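Local coordinates for phosphoribosylaminoimidazole-succinocarboxamide synthase (PDB 3KRE), which catalyses the ATP-dependent joining of L-aspartate to the carboxylate of an aminoimidazole ribonucleotide, forming SAICAR in de novo purine biosynthesis, at residues F141-K144 and D150-V153; G156-L159 and W163-N166; L169-I174 and Q209-L214; L225-T230 and A254-A259; N231-L234 and R240-L243. All coordinates share one frame; numbering follows the deposited sequence.

Interaction 1 (F141-K144 and D150-V153). With EDO (1,2-ethanediol), chain F.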
# COMPACT_ATOMS: atom_id res chain seq x y z
N PHE A 141 8.54 8.27 7.14
CA PHE A 141 7.17 8.57 7.53
C PHE A 141 6.67 9.85 6.87
O PHE A 141 7.42 10.82 6.78
CB PHE A 141 7.09 8.76 9.04
CG PHE A 141 7.42 7.53 9.81
CD1 PHE A 141 6.51 6.49 9.90
CD2 PHE A 141 8.65 7.39 10.47
CE1 PHE A 141 6.78 5.36 10.64
CE2 PHE A 141 8.94 6.23 11.19
CZ PHE A 141 8.01 5.21 11.28
N TYR A 142 5.40 9.84 6.44
CA TYR A 142 4.79 11.04 5.86
C TYR A 142 3.45 11.29 6.51
O TYR A 142 2.74 10.37 6.83
CB TYR A 142 4.62 10.89 4.35
CG TYR A 142 5.92 10.69 3.64
CD1 TYR A 142 6.56 11.74 3.02
CD2 TYR A 142 6.53 9.42 3.61
CE1 TYR A 142 7.75 11.57 2.39
CE2 TYR A 142 7.73 9.24 2.98
CZ TYR A 142 8.34 10.32 2.35
OH TYR A 142 9.55 10.16 1.71
N TYR A 143 3.14 12.55 6.72
CA TYR A 143 1.82 12.95 7.16
C TYR A 143 0.86 12.92 5.95
O TYR A 143 1.14 13.56 4.93
CB TYR A 143 1.92 14.38 7.67
CG TYR A 143 0.60 15.00 8.10
CD1 TYR A 143 -0.30 14.29 8.87
CD2 TYR A 143 0.29 16.32 7.77
CE1 TYR A 143 -1.50 14.85 9.29
CE2 TYR A 143 -0.89 16.89 8.18
CZ TYR A 143 -1.78 16.14 8.93
OH TYR A 143 -2.97 16.68 9.37
N LYS A 144 -0.24 12.18 6.05
CA LYS A 144 -1.16 12.03 4.90
C LYS A 144 -2.07 13.27 4.85
O LYS A 144 -2.95 13.45 5.70
CB LYS A 144 -1.96 10.72 4.96
CG LYS A 144 -2.49 10.31 3.54
CD LYS A 144 -3.20 8.95 3.50
CE LYS A 144 -3.52 8.56 2.03
NZ LYS A 144 -4.38 7.33 1.91
N ASP A 150 1.48 15.69 1.41
CA ASP A 150 2.04 14.59 2.22
C ASP A 150 3.47 14.85 2.68
O ASP A 150 4.40 14.14 2.30
CB ASP A 150 1.99 13.27 1.47
CG ASP A 150 0.58 12.85 1.07
OD1 ASP A 150 -0.43 13.26 1.70
OD2 ASP A 150 0.52 12.06 0.09
N PRO A 151 3.66 15.87 3.52
CA PRO A 151 5.00 16.21 4.00
C PRO A 151 5.63 15.10 4.87
O PRO A 151 4.98 14.47 5.72
CB PRO A 151 4.78 17.45 4.82
CG PRO A 151 3.38 17.38 5.26
CD PRO A 151 2.62 16.68 4.17
N MET A 152 6.93 14.91 4.67
CA MET A 152 7.68 14.02 5.54
C MET A 152 7.66 14.53 6.98
O MET A 152 7.74 15.73 7.25
CB MET A 152 9.13 13.95 5.05
CG MET A 152 9.93 12.87 5.72
SD MET A 152 11.54 12.83 4.93
CE MET A 152 12.34 11.52 5.83
N VAL A 153 7.59 13.59 7.91
CA VAL A 153 7.62 13.89 9.33
C VAL A 153 8.64 12.99 10.00
O VAL A 153 8.81 11.83 9.63
CB VAL A 153 6.24 13.69 10.00
CG1 VAL A 153 5.25 14.80 9.53
CG2 VAL A 153 5.66 12.27 9.76
C1 EDO F . 3.89 10.24 0.65
O1 EDO F . 2.79 10.09 -0.26
C2 EDO F . 5.00 9.35 0.19
O2 EDO F . 5.44 9.88 -1.05
O HOH W 1 10.53 9.98 8.44
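Y142 and Y143 meet P151 and M152 at the turn end of an antiparallel beta hairpin, where strand 133-143 runs beside the short strand 152-153. Y143 N donates to P151 O at 2.8 Å, and V153 N returns a bond to F141 O at 3.0 Å. The second bond is nearly straight at hydrogen, 172°. These two N-H...O bonds join the strands at this end of the hairpin. Between them, Y142 and M152 form a non-hydrogen-bonded pair, and a water links the F141 N-H to V153 O.

The Y142 ring is wrapped on several sides. M152 CG lies over one face, with the thioether obliquely placed, M152 SD being 5.3 Å from the ring centroid in a Met-aromatic contact. An ethanediol, probably from the crystallisation liquor, covers the opposite face, its C2 sitting 3.7 Å above the plane of the Y142 ring. At the edge, Y142 CD1 comes within 3.3 Å of D150 O. Y142 OH is hydrogen-bonded to E140, two residues back on the same strand.

With CG anti to the backbone N (chi1 176°), Y143 carries its ring away from the hairpin to stack on W163. Its CB stays behind, 3.8 Å from V153 CG1 and 4.1 Å from P151 CG.

D150 OD1 closes the turn by accepting from N145 N. D150 OD2 lies near the like-charged E111, with the ethanediol beside both, so the diol probably softens the repulsion between the two carboxylates.

Interaction 2 (G156-L159 and W163-N166)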
# COMPACT_ATOMS: atom_id res chain seq x y z
N GLY A 156 9.80 12.31 16.18
CA GLY A 156 9.49 13.24 17.22
C GLY A 156 8.25 14.05 16.91
O GLY A 156 7.50 14.39 17.81
N HIS A 157 8.02 14.30 15.63
CA HIS A 157 6.82 14.99 15.17
C HIS A 157 5.61 14.11 15.45
O HIS A 157 4.63 14.55 16.08
CB HIS A 157 6.93 15.26 13.69
CG HIS A 157 5.85 16.13 13.13
ND1 HIS A 157 6.12 17.23 12.33
CD2 HIS A 157 4.50 16.06 13.22
CE1 HIS A 157 4.98 17.78 11.96
NE2 HIS A 157 3.98 17.09 12.48
N ILE A 158 5.70 12.86 15.01
CA ILE A 158 4.62 11.88 15.23
C ILE A 158 4.29 11.82 16.72
O ILE A 158 3.13 11.86 17.09
CB ILE A 158 5.01 10.50 14.66
CG1 ILE A 158 5.07 10.54 13.13
CG2 ILE A 158 4.05 9.39 15.18
CD1 ILE A 158 5.87 9.36 12.50
N LEU A 159 5.31 11.75 17.57
CA LEU A 159 5.10 11.63 19.00
C LEU A 159 4.55 12.91 19.62
O LEU A 159 3.67 12.86 20.49
CB LEU A 159 6.40 11.23 19.71
CG LEU A 159 6.97 9.85 19.41
CD1 LEU A 159 8.30 9.68 20.13
CD2 LEU A 159 5.99 8.75 19.81
N TRP A 163 0.11 11.28 17.31
CA TRP A 163 -0.46 10.39 16.32
C TRP A 163 -0.21 8.93 16.67
O TRP A 163 -1.04 8.07 16.35
CB TRP A 163 0.07 10.68 14.94
CG TRP A 163 -0.25 12.03 14.48
CD1 TRP A 163 -1.31 12.83 14.86
CD2 TRP A 163 0.47 12.77 13.51
NE1 TRP A 163 -1.26 14.02 14.21
CE2 TRP A 163 -0.19 14.02 13.35
CE3 TRP A 163 1.61 12.51 12.75
CZ2 TRP A 163 0.27 14.99 12.47
CZ3 TRP A 163 2.07 13.49 11.88
CH2 TRP A 163 1.39 14.71 11.73
N LEU A 164 0.93 8.68 17.33
CA LEU A 164 1.26 7.39 17.94
C LEU A 164 1.98 7.64 19.27
O LEU A 164 2.59 8.70 19.48
CB LEU A 164 2.18 6.58 17.03
CG LEU A 164 1.66 6.18 15.66
CD1 LEU A 164 2.79 5.61 14.82
CD2 LEU A 164 0.47 5.21 15.77
N THR A 165 1.88 6.68 20.17
CA THR A 165 2.71 6.64 21.35
C THR A 165 4.10 6.10 21.00
O THR A 165 4.35 5.59 19.91
CB THR A 165 2.13 5.71 22.43
OG1 THR A 165 2.20 4.35 21.96
CG2 THR A 165 0.71 6.10 22.77
N ASN A 166 5.00 6.22 21.96
CA ASN A 166 6.35 5.68 21.81
C ASN A 166 6.30 4.20 21.49
O ASN A 166 6.96 3.75 20.56
CB ASN A 166 7.20 5.92 23.07
CG ASN A 166 8.30 6.91 22.85
OD1 ASN A 166 9.27 6.63 22.13
ND2 ASN A 166 8.16 8.09 23.44
O HOH W 2 2.85 10.47 21.47
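W163 packs against H157 and I158 in a helix-loop-helix connection, where helix 155-160 ends and a short loop leads into helix 166-189. Its backbone is tied first: W163 N donates to I158 O at 3.1 Å.

From there the tryptophan side chain can be followed outward. W163 CB lies by the same carbonyl, 3.9 Å from I158 O. A chi1 of -62° sets the indole opposite its own carbonyl carbon and carries it alongside the helix, where W163 CE3 comes 4.0 Å from I158 CG1, the isoleucine running across the indole. Farther along, W163 CZ3 approaches H157 CD2 at 3.8 Å. At the far rim, W163 CH2 meets H157 NE2 at 3.6 Å. The two rings sit obliquely, their planes 34° apart. F161, from the turn between the segments, meets both: its ring stacks on H157 and lies at about 40° to the indole.

L164 follows, its side chain lying alongside I158 and pointing the same way, with L164 CB 3.8 Å from I158 CG2. That packing is buried, and it encloses the L164 N-H, which has no partner in the model.

L159 closes the other end, lying across N166 with its CD1 against the amide group. T165 is the N-cap of helix 166-189. Its hydroxyl caps a backbone N of the first turn, and E168 takes the T165 N-H in return, consistent with a capping box. A water joins the helix end to the loop, donating to L159 O and to L164 O, 2.7 Å from each.

Interaction 3 (L169-I174 and Q209-L214)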
# COMPACT_ATOMS: atom_id res chain seq x y z
N LEU A 169 5.03 3.52 17.94
CA LEU A 169 5.96 3.89 16.90
C LEU A 169 7.03 2.80 16.77
O LEU A 169 7.41 2.40 15.65
CB LEU A 169 6.54 5.29 17.17
CG LEU A 169 7.50 5.92 16.17
CD1 LEU A 169 6.96 5.83 14.78
CD2 LEU A 169 7.74 7.36 16.57
N GLU A 170 7.52 2.27 17.89
CA GLU A 170 8.47 1.17 17.77
C GLU A 170 7.77 -0.03 17.10
O GLU A 170 8.35 -0.71 16.26
CB GLU A 170 9.06 0.81 19.14
CG GLU A 170 9.82 -0.55 19.22
CD GLU A 170 11.03 -0.77 18.28
OE1 GLU A 170 11.06 -0.34 17.07
OE2 GLU A 170 11.97 -1.48 18.76
N LYS A 171 6.52 -0.28 17.49
CA LYS A 171 5.77 -1.42 16.92
C LYS A 171 5.56 -1.25 15.40
O LYS A 171 5.75 -2.18 14.63
CB LYS A 171 4.43 -1.59 17.61
CG LYS A 171 3.57 -2.72 17.12
CD LYS A 171 4.05 -4.09 17.54
CE LYS A 171 2.94 -5.16 17.37
NZ LYS A 171 1.90 -5.22 18.48
N ILE A 172 5.21 -0.04 14.98
CA ILE A 172 4.93 0.18 13.57
C ILE A 172 6.17 -0.08 12.72
O ILE A 172 6.08 -0.59 11.59
CB ILE A 172 4.29 1.58 13.33
CG1 ILE A 172 3.45 1.58 12.06
CG2 ILE A 172 5.30 2.69 13.25
CD1 ILE A 172 2.52 2.79 12.01
N LYS A 173 7.33 0.23 13.27
CA LYS A 173 8.57 -0.03 12.54
C LYS A 173 8.87 -1.54 12.49
O LYS A 173 9.28 -2.07 11.43
CB LYS A 173 9.72 0.76 13.15
CG LYS A 173 9.48 2.27 13.11
CD LYS A 173 10.74 3.07 13.46
CE LYS A 173 10.95 3.16 14.90
NZ LYS A 173 12.29 3.82 15.17
N ILE A 174 8.64 -2.22 13.59
CA ILE A 174 8.88 -3.68 13.64
C ILE A 174 7.94 -4.38 12.64
O ILE A 174 8.36 -5.26 11.84
CB ILE A 174 8.66 -4.24 15.05
CG1 ILE A 174 9.78 -3.78 16.00
CG2 ILE A 174 8.51 -5.77 15.01
CD1 ILE A 174 9.42 -3.99 17.49
N GLN A 209 -6.79 0.69 23.58
CA GLN A 209 -5.65 -0.25 23.60
C GLN A 209 -5.54 -1.08 22.33
O GLN A 209 -4.82 -2.08 22.29
CB GLN A 209 -5.76 -1.16 24.83
CG GLN A 209 -5.72 -0.41 26.16
CD GLN A 209 -4.40 0.27 26.40
OE1 GLN A 209 -3.39 -0.10 25.80
NE2 GLN A 209 -4.38 1.25 27.29
N SER A 210 -6.23 -0.64 21.28
CA SER A 210 -6.20 -1.32 19.99
C SER A 210 -4.75 -1.49 19.52
O SER A 210 -3.93 -0.59 19.66
CB SER A 210 -6.95 -0.49 18.97
OG SER A 210 -6.95 -1.10 17.71
N ASP A 211 -4.44 -2.65 18.95
CA ASP A 211 -3.15 -2.80 18.26
C ASP A 211 -3.30 -2.11 16.89
O ASP A 211 -4.36 -1.58 16.54
CB ASP A 211 -2.78 -4.28 18.17
CG ASP A 211 -1.29 -4.54 17.94
OD1 ASP A 211 -0.47 -3.60 17.74
OD2 ASP A 211 -0.93 -5.74 18.00
N LEU A 212 -2.20 -2.08 16.13
CA LEU A 212 -2.14 -1.43 14.85
C LEU A 212 -2.57 -2.44 13.78
O LEU A 212 -2.01 -3.55 13.70
CB LEU A 212 -0.70 -0.96 14.59
CG LEU A 212 -0.17 0.08 15.58
CD1 LEU A 212 1.35 0.38 15.32
CD2 LEU A 212 -1.03 1.35 15.52
N PHE A 213 -3.59 -2.09 13.02
CA PHE A 213 -4.13 -2.94 11.97
C PHE A 213 -3.71 -2.39 10.64
O PHE A 213 -3.97 -1.24 10.34
CB PHE A 213 -5.65 -3.00 12.04
CG PHE A 213 -6.12 -3.82 13.22
CD1 PHE A 213 -6.51 -5.14 13.06
CD2 PHE A 213 -6.07 -3.28 14.50
CE1 PHE A 213 -6.89 -5.90 14.14
CE2 PHE A 213 -6.44 -4.08 15.63
CZ PHE A 213 -6.87 -5.35 15.43
N LEU A 214 -3.15 -3.26 9.80
CA LEU A 214 -2.82 -2.85 8.45
C LEU A 214 -4.10 -2.56 7.65
O LEU A 214 -5.06 -3.36 7.64
CB LEU A 214 -1.99 -3.92 7.74
CG LEU A 214 -1.37 -3.48 6.42
CD1 LEU A 214 -0.28 -2.43 6.65
CD2 LEU A 214 -0.81 -4.73 5.75
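K171 and I172, neighbours on helix 166-189, pack against D211 and L212 in the loop that runs into the short strand 213-214, so the contact ties a long helix to a strand of the large antiparallel sheet.

The ionic part belongs to K171 and D211, whose side chains come together crosswise. K171 NZ is 2.9 Å from D211 OD2, met on the syn side and 18° out of the carboxylate plane. A weaker bond of 3.0 Å runs from K171 NZ to D211 OD1, so the ammonium spans both oxygens. Bends at chi2 (73°) and chi4 (-81°) fold the lysine chain over to this position. D211 OD2 also forms a salt bridge with K88, which probably strengthens the hold on the carboxylate.

Local polar bonds steady the aspartate. L212 N donates to D211 OD1 at 2.8 Å, from above the carboxylate plane. S210 OG gives its proton to D211 O on an in-plane lone pair.

The apolar part lies deeper, where L212 also touches I108 and L164, and I172 reaches F141 and F201. Here the leucine extends a single methyl to the helix, L212 CD1 lying 3.7 Å from I172 CB.

Interaction 4 (L225-T230 and A254-A259)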
# COMPACT_ATOMS: atom_id res chain seq x y z
N LEU A 225 7.50 -2.57 -8.02
CA LEU A 225 7.66 -4.02 -8.28
C LEU A 225 8.37 -4.16 -9.59
O LEU A 225 7.85 -3.75 -10.61
CB LEU A 225 6.29 -4.69 -8.39
CG LEU A 225 5.44 -4.68 -7.13
CD1 LEU A 225 3.96 -5.17 -7.38
CD2 LEU A 225 6.07 -5.43 -5.92
N TRP A 226 9.58 -4.71 -9.58
CA TRP A 226 10.34 -4.85 -10.82
C TRP A 226 10.59 -6.32 -11.10
O TRP A 226 10.94 -7.07 -10.22
CB TRP A 226 11.72 -4.18 -10.73
CG TRP A 226 11.71 -2.69 -10.53
CD1 TRP A 226 10.62 -1.88 -10.48
CD2 TRP A 226 12.84 -1.86 -10.35
NE1 TRP A 226 11.00 -0.58 -10.27
CE2 TRP A 226 12.37 -0.54 -10.18
CE3 TRP A 226 14.23 -2.09 -10.30
CZ2 TRP A 226 13.22 0.55 -9.96
CZ3 TRP A 226 15.08 -1.00 -10.09
CH2 TRP A 226 14.56 0.30 -9.91
N ASP A 227 10.43 -6.72 -12.35
CA ASP A 227 10.79 -8.04 -12.78
C ASP A 227 12.30 -8.21 -12.56
O ASP A 227 13.12 -7.35 -12.92
CB ASP A 227 10.43 -8.22 -14.26
CG ASP A 227 10.82 -9.59 -14.76
OD1 ASP A 227 10.17 -10.53 -14.31
OD2 ASP A 227 11.80 -9.70 -15.52
N ILE A 228 12.69 -9.31 -11.92
CA ILE A 228 14.10 -9.47 -11.51
C ILE A 228 15.07 -9.59 -12.70
O ILE A 228 16.15 -8.97 -12.73
CB ILE A 228 14.25 -10.66 -10.52
CG1 ILE A 228 13.80 -10.20 -9.13
CG2 ILE A 228 15.69 -11.19 -10.48
CD1 ILE A 228 13.65 -11.33 -8.10
N SER A 229 14.68 -10.36 -13.69
CA SER A 229 15.55 -10.64 -14.82
C SER A 229 15.78 -9.42 -15.76
O SER A 229 16.88 -9.26 -16.31
CB SER A 229 15.00 -11.83 -15.61
OG SER A 229 13.76 -11.52 -16.23
N THR A 230 14.76 -8.56 -15.92
CA THR A 230 14.80 -7.46 -16.91
C THR A 230 14.81 -6.07 -16.29
O THR A 230 15.08 -5.09 -16.97
CB THR A 230 13.57 -7.51 -17.78
OG1 THR A 230 12.41 -7.48 -16.93
CG2 THR A 230 13.56 -8.78 -18.57
N ALA A 254 -0.55 -10.00 -10.89
CA ALA A 254 -1.65 -10.89 -10.50
C ALA A 254 -1.44 -12.33 -10.94
O ALA A 254 -1.70 -13.28 -10.18
CB ALA A 254 -2.97 -10.38 -11.00
N HIS A 255 -0.97 -12.50 -12.16
CA HIS A 255 -0.74 -13.84 -12.66
C HIS A 255 0.33 -14.57 -11.92
O HIS A 255 0.16 -15.73 -11.57
CB HIS A 255 -0.39 -13.81 -14.13
CG HIS A 255 -1.54 -13.48 -15.01
ND1 HIS A 255 -1.40 -13.12 -16.33
CD2 HIS A 255 -2.88 -13.47 -14.75
CE1 HIS A 255 -2.59 -12.88 -16.85
NE2 HIS A 255 -3.51 -13.11 -15.92
N LYS A 256 1.47 -13.90 -11.71
CA LYS A 256 2.60 -14.51 -10.99
C LYS A 256 2.27 -14.83 -9.54
O LYS A 256 2.73 -15.85 -9.01
CB LYS A 256 3.80 -13.58 -11.05
CG LYS A 256 4.41 -13.58 -12.43
CD LYS A 256 5.68 -12.77 -12.46
CE LYS A 256 6.69 -13.43 -13.39
NZ LYS A 256 8.00 -13.30 -12.82
N LEU A 257 1.43 -14.01 -8.91
CA LEU A 257 0.95 -14.30 -7.58
C LEU A 257 -0.14 -15.39 -7.51
O LEU A 257 -0.40 -15.94 -6.41
CB LEU A 257 0.42 -13.02 -6.92
CG LEU A 257 1.48 -11.99 -6.53
CD1 LEU A 257 0.80 -10.77 -5.92
CD2 LEU A 257 2.45 -12.55 -5.51
N ASN A 258 -0.77 -15.70 -8.64
CA ASN A 258 -1.98 -16.54 -8.68
C ASN A 258 -3.08 -15.94 -7.82
O ASN A 258 -3.77 -16.64 -7.07
CB ASN A 258 -1.66 -17.98 -8.22
CG ASN A 258 -2.71 -18.98 -8.66
OD1 ASN A 258 -3.49 -18.73 -9.59
ND2 ASN A 258 -2.72 -20.15 -7.99
N ALA A 259 -3.26 -14.62 -7.96
CA ALA A 259 -4.18 -13.87 -7.10
C ALA A 259 -5.61 -13.84 -7.59
O ALA A 259 -6.49 -13.41 -6.85
CB ALA A 259 -3.68 -12.43 -6.90
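A chi1 of 179° turns the D227 carboxylate away from the backbone N and brings it near K256, whose own chain leaves the helix with CG beside its backbone N and then twists at chi3 (144°) and chi4 (-142°), torsions far from the usual staggered values. D227 OD1 and K256 NZ stand 3.8 Å apart, a long salt bridge with no hydrogen bond between them, and it is the one place where the two segments touch. The ammonium is hydrogen-bonded instead to V190 O.

The other carboxylate oxygen works inside the turn that follows strand 223-227. S229 OG donates to the syn lone pair of D227 OD2 at 2.8 Å. On the anti side, T230 OG1 donates to D227 OD2 at 2.7 Å, and T230 N adds a bond of 3.2 Å to the same oxygen, completing an Asx motif.

Across from it, helix 246-257 closes in a Schellman motif, with N258 at positive phi. Three donors meet D227 OD2 and limit the rotation of the carboxylate, while OD1 lies on the side of K256. The long pair therefore probably adds only a modest electrostatic attraction between strand end and helix end.

Interaction 5 (N231-L234 and R240-L243). With EDO (1,2-ethanediol), chain H; EDO (1,2-ethanediol), chain D.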
# COMPACT_ATOMS: atom_id res chain seq x y z
N ASN A 231 14.49 -5.99 -15.00
CA ASN A 231 14.21 -4.72 -14.36
C ASN A 231 13.01 -3.99 -14.95
O ASN A 231 12.90 -2.82 -14.73
CB ASN A 231 15.42 -3.77 -14.41
CG ASN A 231 16.58 -4.28 -13.60
OD1 ASN A 231 17.72 -4.25 -14.06
ND2 ASN A 231 16.30 -4.74 -12.39
N LYS A 232 12.12 -4.68 -15.65
CA LYS A 232 10.87 -4.06 -16.08
C LYS A 232 10.03 -3.68 -14.86
O LYS A 232 9.87 -4.47 -13.96
CB LYS A 232 10.07 -5.02 -16.89
CG LYS A 232 9.01 -4.39 -17.73
CD LYS A 232 8.86 -5.20 -19.01
CE LYS A 232 7.73 -4.71 -19.82
NZ LYS A 232 7.18 -5.82 -20.63
N ARG A 233 9.51 -2.48 -14.87
CA ARG A 233 8.61 -1.99 -13.82
C ARG A 233 7.23 -2.53 -14.09
O ARG A 233 6.76 -2.49 -15.23
CB ARG A 233 8.59 -0.47 -13.84
CG ARG A 233 9.97 0.16 -13.71
CD ARG A 233 9.88 1.66 -13.40
NE ARG A 233 11.20 2.31 -13.43
CZ ARG A 233 11.72 3.12 -12.50
NH1 ARG A 233 11.05 3.45 -11.41
NH2 ARG A 233 12.94 3.62 -12.69
N LEU A 234 6.57 -3.05 -13.05
CA LEU A 234 5.26 -3.68 -13.19
C LEU A 234 4.13 -2.84 -12.59
O LEU A 234 2.96 -3.12 -12.83
CB LEU A 234 5.27 -5.04 -12.53
CG LEU A 234 6.31 -5.97 -13.13
CD1 LEU A 234 6.32 -7.24 -12.31
CD2 LEU A 234 6.06 -6.22 -14.63
N ARG A 240 3.07 6.63 -14.16
CA ARG A 240 3.80 7.87 -13.85
C ARG A 240 4.80 8.28 -14.93
O ARG A 240 4.90 9.46 -15.29
CB ARG A 240 4.55 7.75 -12.53
CG ARG A 240 3.69 7.70 -11.29
CD ARG A 240 4.60 7.94 -10.09
NE ARG A 240 3.89 7.65 -8.85
CZ ARG A 240 3.95 6.52 -8.16
NH1 ARG A 240 4.68 5.48 -8.58
NH2 ARG A 240 3.23 6.42 -7.06
N LEU A 241 5.51 7.29 -15.47
CA LEU A 241 6.59 7.50 -16.43
C LEU A 241 6.14 7.29 -17.88
O LEU A 241 6.97 7.27 -18.79
CB LEU A 241 7.76 6.59 -16.10
CG LEU A 241 8.26 6.64 -14.67
CD1 LEU A 241 9.41 5.63 -14.54
CD2 LEU A 241 8.64 8.09 -14.34
N ASN A 242 4.82 7.19 -18.08
CA ASN A 242 4.18 6.97 -19.38
C ASN A 242 4.88 5.90 -20.21
O ASN A 242 5.22 6.11 -21.38
CB ASN A 242 4.03 8.30 -20.15
CG ASN A 242 3.05 8.20 -21.34
OD1 ASN A 242 3.21 8.92 -22.34
ND2 ASN A 242 2.04 7.33 -21.25
N LEU A 243 5.06 4.74 -19.59
CA LEU A 243 5.70 3.59 -20.22
C LEU A 243 4.76 2.70 -21.03
O LEU A 243 5.23 1.80 -21.75
CB LEU A 243 6.39 2.72 -19.18
CG LEU A 243 7.36 3.44 -18.24
CD1 LEU A 243 8.00 2.45 -17.23
CD2 LEU A 243 8.40 4.19 -19.06
C1 EDO H . 4.81 -5.72 -17.81
O1 EDO H . 5.79 -6.55 -18.44
C2 EDO H . 4.19 -4.68 -18.73
O2 EDO H . 3.86 -5.29 -19.99
C1 EDO D . 3.56 3.10 -5.73
O1 EDO D . 4.38 4.23 -5.55
C2 EDO D . 4.19 2.13 -6.73
O2 EDO D . 4.46 2.79 -7.95
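The guanidinium of R233 presents a flat face to L241, and the two side chains cross at about a right angle. L241 CD1 sits 3.8 Å above the plane of the R233 guanidinium, offset toward its rim. L241 CD1 comes nearest to R233 NE, at 3.9 Å. Since the arginine chain runs extended from CG to NE, its aliphatic part passes the second leucine on the way. There L243 CD1 is a looser neighbour, 4.3 Å from R233 CD, and no hydrogen bond crosses between the segments.

The ends of the guanidinium are taken elsewhere. R233 NH2 forms a salt bridge to D130 and NH1 another to D237, so two carboxylates hold the rotation of the group, and L241 lies over one face. W226 packs on the same arginine.

R240 takes no part in this packing. Its planar head grips an ethanediol edge-on, with R240 NH1 2.8 Å from O2 and R240 NH2 2.9 Å from O1 of the diol. D237 bridges the two arginines, its OD2 taking R233 NH1 and its OD1 taking R240 NH1. On the other segment, K232 NZ donates to O1 of a second ethanediol at 2.7 Å. Both molecules probably come from the crystallisation liquor.

L241 and L243 flank N242, whose positive phi makes it the C-prime residue of a Schellman motif. L243 N bonds back to R238 O, and the turn that ends helix 237-240 thereby brings its leucines to a surface arginine.

Interactions 1, 2 and 3 form one touching cluster, in which the hairpin, helix 155-160 and the start of helix 166-189 share apolar packing. Backbone bonds add to it at the hairpin and the helix end, and a salt bridge in interaction 3. Interactions 4 and 5 make a second group, with centres about 29 to 36 Å from those of interactions 2 and 3, yet interactions 1, 3 and 4 all reach the same sheet. Interaction 5 is nested in the loop closed by interaction 4, and probable backbone bonds join D227 to K232 and L225 to L234. Interactions 1 to 4 are partly buried. Interaction 4 rests on a long ion pair, whereas interaction 5, a surface contact with no buried touching residue, rests on methyl-guanidinium packing.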